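Side-chain contacts in imelysin (Bacteroides ovatus ATCC 8483, PDB 3OYV), which belongs to the imelysin-like proteins implicated in bacterial iron uptake and probably acts in that process at the outer membrane: residues A251-N254 against A255-L259; H25-M28 against R29-A33; T346-F349 against L350-N354. All blocks are in the same frame, centred on the assembly; numbering follows the deposited sequence.

Interaction 1: residues A251-N254 against A255-L259; sequences ALYN and AVIVL
Y253 and I257, one helical turn apart, carry the main side-chain contact here, an apolar one on the isoleucine side. I257 CG1 stands over one face of the Y253 ring, 4.0 Å from the centroid and 21° off the ring normal, displaced toward the rim, which makes this a CH-pi contact. The phenol reaches that place because its CG is anti to the backbone N (chi1 179°), while CG1 of I257 takes the opposite choice, beside the backbone N and anti to the carbonyl carbon. The isoleucine crosses the ring at a slant, and its CD1 ends near the phenol end, 3.7 Å from Y253 OH. That hydroxyl has its polar partner outside the turn, a hydrogen bond to D331 OD1, which fixes the far end of the ring while the isoleucine covers part of one face.

A thinner apolar contact follows the same spacing on the neighbouring side of the helix, where L252 CD1 and V256 CG2 are 4.3 Å apart. L252 continues from there onto L347 and A274, and so belongs to the interior.

Beneath the side chains runs an unbroken ladder of backbone hydrogen bonds. V256 N donates to L252 O at 2.9 Å, and I257 N to Y253 O at 3.0 Å with an N-H...O angle of 160°. The equivalent bonds from A255 N to A251 O and from V258 N to N254 O complete the ladder.

On the face turned to helix 21-47, Y253 and I257 both lean on R29. The regular i to i+4 bonding and the aromatic-aliphatic pair at the same spacing are those of an alpha-helix packed on its neighbours, here helix 223-261 against helices 21-47, 265-283 and 343-351 in the mainly helical imelysin fold.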
loop_
_atom_site.group_PDB
_atom_site.type_symbol
_atom_site.label_atom_id
_atom_site.label_comp_id
_atom_site.label_asym_id
_atom_site.label_seq_id
_atom_site.Cartn_x
_atom_site.Cartn_y
_atom_site.Cartn_z
ATOM N N ALA A 251 -12.548 -0.032 -11.136
ATOM C CA ALA A 251 -12.424 -1.172 -12.053
ATOM C C ALA A 251 -12.521 -2.514 -11.332
ATOM O O ALA A 251 -13.174 -3.446 -11.813
ATOM C CB ALA A 251 -11.125 -1.113 -12.906
ATOM N N LEU A 252 -11.873 -2.589 -10.175
ATOM C CA LEU A 252 -11.918 -3.768 -9.347
ATOM C C LEU A 252 -13.346 -4.104 -8.908
ATOM O O LEU A 252 -13.768 -5.257 -8.908
ATOM C CB LEU A 252 -10.958 -3.600 -8.160
ATOM C CG LEU A 252 -10.869 -4.738 -7.147
ATOM C CD1 LEU A 252 -10.490 -6.062 -7.761
ATOM C CD2 LEU A 252 -9.880 -4.313 -6.048
ATOM N N TYR A 253 -14.097 -3.085 -8.508
ATOM C CA TYR A 253 -15.503 -3.257 -8.115
ATOM C C TYR A 253 -16.278 -3.883 -9.300
ATOM O O TYR A 253 -17.013 -4.838 -9.113
ATOM C CB TYR A 253 -16.099 -1.940 -7.672
ATOM C CG TYR A 253 -17.540 -2.055 -7.272
ATOM C CD1 TYR A 253 -17.916 -2.645 -6.073
ATOM C CD2 TYR A 253 -18.531 -1.659 -8.142
ATOM C CE1 TYR A 253 -19.267 -2.749 -5.712
ATOM C CE2 TYR A 253 -19.864 -1.750 -7.796
ATOM C CZ TYR A 253 -20.229 -2.301 -6.573
ATOM O OH TYR A 253 -21.551 -2.410 -6.252
ATOM N N ASN A 254 -16.112 -3.352 -10.514
ATOM C CA ASN A 254 -16.825 -3.897 -11.655
ATOM C C ASN A 254 -16.452 -5.349 -11.922
ATOM O O ASN A 254 -17.305 -6.174 -12.203
ATOM C CB ASN A 254 -16.572 -3.061 -12.938
ATOM C CG ASN A 254 -17.092 -1.691 -12.867
ATOM O OD1 ASN A 254 -16.316 -0.722 -12.834
ATOM N ND2 ASN A 254 -18.407 -1.574 -12.844
ATOM N N ALA A 255 -15.159 -5.659 -11.799
ATOM C CA ALA A 255 -14.696 -7.007 -12.018
ATOM C C ALA A 255 -15.305 -7.982 -11.002
ATOM O O ALA A 255 -15.635 -9.145 -11.341
ATOM C CB ALA A 255 -13.173 -7.099 -12.010
ATOM N N VAL A 256 -15.423 -7.538 -9.750
ATOM C CA VAL A 256 -16.044 -8.347 -8.720
ATOM C C VAL A 256 -17.540 -8.553 -8.989
ATOM O O VAL A 256 -18.036 -9.646 -8.806
ATOM C CB VAL A 256 -15.756 -7.726 -7.331
ATOM C CG1 VAL A 256 -16.694 -8.307 -6.250
ATOM C CG2 VAL A 256 -14.278 -7.927 -6.935
ATOM N N ILE A 257 -18.235 -7.507 -9.434
ATOM C CA ILE A 257 -19.675 -7.643 -9.764
ATOM C C ILE A 257 -19.842 -8.677 -10.916
ATOM O O ILE A 257 -20.719 -9.544 -10.856
ATOM C CB ILE A 257 -20.328 -6.257 -10.108
ATOM C CG1 ILE A 257 -20.342 -5.307 -8.897
ATOM C CG2 ILE A 257 -21.756 -6.459 -10.674
ATOM C CD1 ILE A 257 -21.147 -5.788 -7.730
ATOM N N VAL A 258 -18.985 -8.629 -11.937
ATOM C CA VAL A 258 -19.124 -9.568 -13.064
ATOM C C VAL A 258 -18.873 -10.999 -12.596
ATOM O O VAL A 258 -19.605 -11.914 -12.986
ATOM C CB VAL A 258 -18.225 -9.183 -14.261
ATOM C CG1 VAL A 258 -18.272 -10.247 -15.380
ATOM C CG2 VAL A 258 -18.650 -7.822 -14.791
ATOM N N LEU A 259 -17.886 -11.178 -11.707
ATOM C CA LEU A 259 -17.594 -12.480 -11.127
ATOM C C LEU A 259 -18.807 -13.014 -10.359
ATOM O O LEU A 259 -19.144 -14.214 -10.495
ATOM C CB LEU A 259 -16.345 -12.391 -10.241
ATOM C CG LEU A 259 -15.950 -13.600 -9.385
ATOM C CD1 LEU A 259 -15.695 -14.874 -10.108
ATOM C CD2 LEU A 259 -14.701 -13.236 -8.580
#

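Interaction 2: residues H25-M28 against R29-A33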
loop_
_atom_site.group_PDB
_atom_site.type_symbol
_atom_site.label_atom_id
_atom_site.label_comp_id
_atom_site.label_asym_id
_atom_site.label_seq_id
_atom_site.Cartn_x
_atom_site.Cartn_y
_atom_site.Cartn_z
ATOM N N HIS A 25 -20.281 -14.340 -3.142
ATOM C CA HIS A 25 -20.622 -13.215 -4.032
ATOM C C HIS A 25 -20.942 -11.968 -3.241
ATOM O O HIS A 25 -20.420 -10.869 -3.516
ATOM C CB HIS A 25 -21.821 -13.559 -4.920
ATOM C CG HIS A 25 -21.576 -14.722 -5.852
ATOM N ND1 HIS A 25 -22.600 -15.379 -6.514
ATOM C CD2 HIS A 25 -20.444 -15.392 -6.179
ATOM C CE1 HIS A 25 -22.099 -16.358 -7.248
ATOM N NE2 HIS A 25 -20.793 -16.378 -7.075
ATOM N N ASN A 26 -21.869 -12.106 -2.297
ATOM C CA ASN A 26 -22.297 -10.962 -1.522
ATOM C C ASN A 26 -21.173 -10.327 -0.700
ATOM O O ASN A 26 -21.097 -9.089 -0.597
ATOM C CB ASN A 26 -23.462 -11.367 -0.626
ATOM C CG ASN A 26 -24.763 -11.541 -1.420
ATOM O OD1 ASN A 26 -24.975 -10.850 -2.414
ATOM N ND2 ASN A 26 -25.647 -12.440 -0.957
ATOM N N TYR A 27 -20.341 -11.159 -0.088
ATOM C CA TYR A 27 -19.280 -10.607 0.759
ATOM C C TYR A 27 -18.168 -9.983 -0.083
ATOM O O TYR A 27 -17.641 -8.935 0.270
ATOM C CB TYR A 27 -18.740 -11.599 1.780
ATOM C CG TYR A 27 -18.060 -10.860 2.902
ATOM C CD1 TYR A 27 -18.773 -9.957 3.694
ATOM C CD2 TYR A 27 -16.711 -11.038 3.150
ATOM C CE1 TYR A 27 -18.169 -9.274 4.705
ATOM C CE2 TYR A 27 -16.090 -10.350 4.183
ATOM C CZ TYR A 27 -16.831 -9.468 4.964
ATOM O OH TYR A 27 -16.245 -8.774 6.012
HETATM N N MSE A 28 -17.820 -10.617 -1.205
HETATM C CA MSE A 28 -16.858 -10.002 -2.147
HETATM C C MSE A 28 -17.356 -8.631 -2.558
HETATM O O MSE A 28 -16.584 -7.675 -2.578
HETATM C CB MSE A 28 -16.633 -10.833 -3.404
HETATM C CG MSE A 28 -15.652 -11.941 -3.284
HETATM SE SE MSE A 28 -15.136 -12.597 -5.004
HETATM C CE MSE A 28 -16.886 -13.102 -5.642
ATOM N N ARG A 29 -18.634 -8.565 -2.943
ATOM C CA ARG A 29 -19.215 -7.283 -3.318
ATOM C C ARG A 29 -19.098 -6.264 -2.183
ATOM O O ARG A 29 -18.756 -5.108 -2.405
ATOM C CB ARG A 29 -20.690 -7.405 -3.760
ATOM C CG ARG A 29 -21.355 -6.123 -4.066
ATOM C CD ARG A 29 -22.702 -6.364 -4.665
ATOM N NE ARG A 29 -23.410 -5.087 -4.713
ATOM C CZ ARG A 29 -24.609 -4.888 -5.253
ATOM N NH1 ARG A 29 -25.282 -5.893 -5.742
ATOM N NH2 ARG A 29 -25.151 -3.672 -5.252
ATOM N N ASN A 30 -19.420 -6.697 -0.968
ATOM C CA ASN A 30 -19.351 -5.809 0.171
ATOM C C ASN A 30 -17.937 -5.241 0.358
ATOM O O ASN A 30 -17.749 -4.040 0.534
ATOM C CB ASN A 30 -19.787 -6.530 1.446
ATOM C CG ASN A 30 -20.078 -5.548 2.579
ATOM O OD1 ASN A 30 -21.036 -4.785 2.509
ATOM N ND2 ASN A 30 -19.209 -5.521 3.605
ATOM N N VAL A 31 -16.945 -6.129 0.317
ATOM C CA VAL A 31 -15.565 -5.698 0.548
ATOM C C VAL A 31 -15.071 -4.785 -0.587
ATOM O O VAL A 31 -14.413 -3.766 -0.334
ATOM C CB VAL A 31 -14.669 -6.915 0.757
ATOM C CG1 VAL A 31 -13.184 -6.519 0.837
ATOM C CG2 VAL A 31 -15.079 -7.698 2.021
ATOM N N ALA A 32 -15.448 -5.098 -1.826
ATOM C CA ALA A 32 -15.049 -4.280 -2.976
ATOM C C ALA A 32 -15.748 -2.922 -2.927
ATOM O O ALA A 32 -15.157 -1.907 -3.303
ATOM C CB ALA A 32 -15.366 -4.978 -4.289
ATOM N N ALA A 33 -17.025 -2.878 -2.468
ATOM C CA ALA A 33 -17.767 -1.624 -2.322
ATOM C C ALA A 33 -17.086 -0.721 -1.307
ATOM O O ALA A 33 -16.955 0.481 -1.510
ATOM C CB ALA A 33 -19.203 -1.922 -1.930
#
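Four successive i to i+4 backbone hydrogen bonds tie H25-M28 to R29-A33, among them V31 N to Y27 O at 2.9 Å, in the regular pattern of an alpha-helix.

Y27 and V31 make the closest side-chain contact. Methyl CG2 of V31 lies over one face of the tyrosine ring, 3.9 Å from its centroid and 24° off the normal, a CH-pi contact whose nearest ring atom is CE2 at 3.6 Å. With CG1 anti to the backbone N (chi1 173°), the valine sends CG2 back beside that nitrogen, over the preceding turn. The amide of N30 meets the same ring more loosely, ND2 lying 4.0 Å from Y27 CE1 with the ring and amide planes only 22° apart.

The polar ends look outward from this turn. Y27 OH bonds to V341 O, N30 OD1 to V335 N, and N26 spans W321 O and W326 NE1, while R29 forms a cation-pi contact with W326. Replacing Y27 by an alanine would probably leave V341 O without its hydroxyl partner and V31 CG2 without the ring face it rests on.

The chemistry therefore divides in two: within the turn the main contact, Y27 with V31, is apolar, whereas the polar ends of N26, Y27 and N30 bond to the chain around residues 321-341.

Interaction 3: residues T346-F349 against L350-N354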
loop_
_atom_site.group_PDB
_atom_site.type_symbol
_atom_site.label_atom_id
_atom_site.label_comp_id
_atom_site.label_asym_id
_atom_site.label_seq_id
_atom_site.Cartn_x
_atom_site.Cartn_y
_atom_site.Cartn_z
ATOM N N THR A 346 -8.551 -8.940 2.443
ATOM C CA THR A 346 -9.775 -9.752 2.496
ATOM C C THR A 346 -10.235 -10.091 1.090
ATOM O O THR A 346 -10.570 -11.231 0.810
ATOM C CB THR A 346 -10.894 -9.078 3.322
ATOM O OG1 THR A 346 -10.456 -8.983 4.674
ATOM C CG2 THR A 346 -12.144 -9.944 3.273
ATOM N N LEU A 347 -10.227 -9.109 0.189
ATOM C CA LEU A 347 -10.543 -9.441 -1.200
ATOM C C LEU A 347 -9.542 -10.409 -1.779
ATOM O O LEU A 347 -9.917 -11.309 -2.503
ATOM C CB LEU A 347 -10.636 -8.177 -2.008
ATOM C CG LEU A 347 -11.333 -8.277 -3.338
ATOM C CD1 LEU A 347 -12.660 -9.039 -3.279
ATOM C CD2 LEU A 347 -11.536 -6.811 -3.863
ATOM N N GLU A 348 -8.274 -10.209 -1.435
ATOM C CA GLU A 348 -7.244 -11.145 -1.870
ATOM C C GLU A 348 -7.563 -12.593 -1.440
ATOM O O GLU A 348 -7.455 -13.539 -2.231
ATOM C CB GLU A 348 -5.874 -10.698 -1.304
ATOM C CG GLU A 348 -4.659 -11.408 -1.882
ATOM C CD GLU A 348 -3.408 -11.188 -1.029
ATOM O OE1 GLU A 348 -3.514 -10.600 0.058
ATOM O OE2 GLU A 348 -2.343 -11.674 -1.453
ATOM N N PHE A 349 -7.945 -12.739 -0.169
ATOM C CA PHE A 349 -8.323 -14.067 0.375
ATOM C C PHE A 349 -9.452 -14.705 -0.436
ATOM O O PHE A 349 -9.460 -15.904 -0.674
ATOM C CB PHE A 349 -8.762 -13.856 1.826
ATOM C CG PHE A 349 -9.229 -15.099 2.552
ATOM C CD1 PHE A 349 -10.511 -15.575 2.408
ATOM C CD2 PHE A 349 -8.424 -15.702 3.492
ATOM C CE1 PHE A 349 -10.916 -16.698 3.101
ATOM C CE2 PHE A 349 -8.855 -16.810 4.205
ATOM C CZ PHE A 349 -10.084 -17.307 3.987
ATOM N N LEU A 350 -10.403 -13.872 -0.827
ATOM C CA LEU A 350 -11.602 -14.288 -1.563
ATOM C C LEU A 350 -11.348 -14.606 -3.024
ATOM O O LEU A 350 -12.152 -15.306 -3.646
ATOM C CB LEU A 350 -12.696 -13.218 -1.398
ATOM C CG LEU A 350 -13.264 -13.011 0.025
ATOM C CD1 LEU A 350 -14.132 -11.730 0.089
ATOM C CD2 LEU A 350 -14.017 -14.266 0.536
ATOM N N LEU A 351 -10.218 -14.122 -3.564
ATOM C CA LEU A 351 -9.888 -14.275 -4.967
ATOM C C LEU A 351 -8.793 -15.301 -5.273
ATOM O O LEU A 351 -8.739 -15.818 -6.385
ATOM C CB LEU A 351 -9.488 -12.925 -5.583
ATOM C CG LEU A 351 -10.596 -11.897 -5.714
ATOM C CD1 LEU A 351 -10.009 -10.575 -6.225
ATOM C CD2 LEU A 351 -11.716 -12.418 -6.644
ATOM N N TYR A 352 -7.892 -15.522 -4.312
ATOM C CA TYR A 352 -6.702 -16.325 -4.499
ATOM C C TYR A 352 -6.591 -17.460 -3.493
ATOM O O TYR A 352 -7.076 -17.335 -2.357
ATOM C CB TYR A 352 -5.472 -15.465 -4.294
ATOM C CG TYR A 352 -5.168 -14.437 -5.348
ATOM C CD1 TYR A 352 -4.372 -14.741 -6.430
ATOM C CD2 TYR A 352 -5.613 -13.118 -5.203
ATOM C CE1 TYR A 352 -4.028 -13.758 -7.354
ATOM C CE2 TYR A 352 -5.303 -12.151 -6.131
ATOM C CZ TYR A 352 -4.488 -12.468 -7.190
ATOM O OH TYR A 352 -4.164 -11.465 -8.070
ATOM N N LYS A 353 -5.907 -18.515 -3.912
ATOM C CA LYS A 353 -5.480 -19.519 -2.973
ATOM C C LYS A 353 -4.109 -20.031 -3.389
ATOM O O LYS A 353 -3.915 -20.469 -4.524
ATOM C CB LYS A 353 -6.517 -20.624 -2.928
ATOM C CG LYS A 353 -6.169 -21.685 -1.880
ATOM C CD LYS A 353 -7.227 -22.724 -1.741
ATOM C CE LYS A 353 -6.952 -23.628 -0.564
ATOM N NZ LYS A 353 -7.905 -24.776 -0.551
ATOM N N ASN A 354 -3.152 -19.965 -2.466
ATOM C CA ASN A 354 -1.820 -20.592 -2.675
ATOM C C ASN A 354 -1.126 -20.100 -3.953
ATOM O O ASN A 354 -0.516 -20.858 -4.725
ATOM C CB ASN A 354 -1.907 -22.147 -2.661
ATOM C CG ASN A 354 -2.450 -22.714 -1.343
ATOM O OD1 ASN A 354 -2.338 -22.100 -0.267
ATOM N ND2 ASN A 354 -3.073 -23.898 -1.431
#
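The two rings here, F349 and Y352, meet the chain at their edges. Backbone E348 O lies in the plane of the Y352 ring, 3.5 Å from CD2, and L350 N sits near the plane of the F349 ring, beside its inner edge. Outside the two segments, Y117 meets F349 edge to face. The setting is the C-terminal end of helix 343-351, where Y352 is the first residue to leave helical backbone angles and strand 352-353 begins, pairing antiparallel with strand 356-357 in a beta hairpin.

E348 and Y352 cross at about a right angle. Glutamate CG touches Y352 CD2 at 3.9 Å, and the carboxylate and ring planes are 85° apart. The glutamate chain is extended beyond CG and carries its acid away from the tyrosine, to hydrogen bonds between OE2 and S118 OG and between OE1 and H345 ND1, so the buried carboxylate has a partner for each oxygen.

On the other sides of the helix the contacts are aliphatic. L347 CG meets L351 CD1 at 3.9 Å, the two side chains passing at a slant, whereas T346 and L350 run side by side in the same direction, with CG2 and CD1 4.2 Å apart. Both leucines of the second segment place CG beside their own backbone N (chi1 -66° for L350), which folds them back over the preceding turn. T346 and L347 continue onto V31 and L35 of helix 21-47.

Backbone bonding changes as the helix ends. L350 N still bonds to T346 O at 3.1 Å, but the last carbonyl of the pattern is shared: E348 O accepts from Y352 N at 2.9 Å, nearly in line with its C=O bond, and also from L351 N at 3.1 Å, which stands above the carbonyl plane.

How the interactions relate
The three contacts show how local contacts along three helices lie on faces that pack on one another. Along the chain interaction 2 comes first, on helix 21-47, then interaction 1 on helix 223-261, and last interaction 3 at the end of helix 343-351. Far apart in sequence, they gather on the same side of the chain's centre: interactions 1 and 2 lie about 9 Å apart between centres, 2 and 3 about 12 Å, and 1 and 3 about 14 Å. Each touches both others: R29 CD meets I257 CD1, V31 CG2 meets T346 CG2, and L259 CD2 meets L351 CD2. Helices from the early, middle and late parts of the chain thus pack together toward one end of the fold.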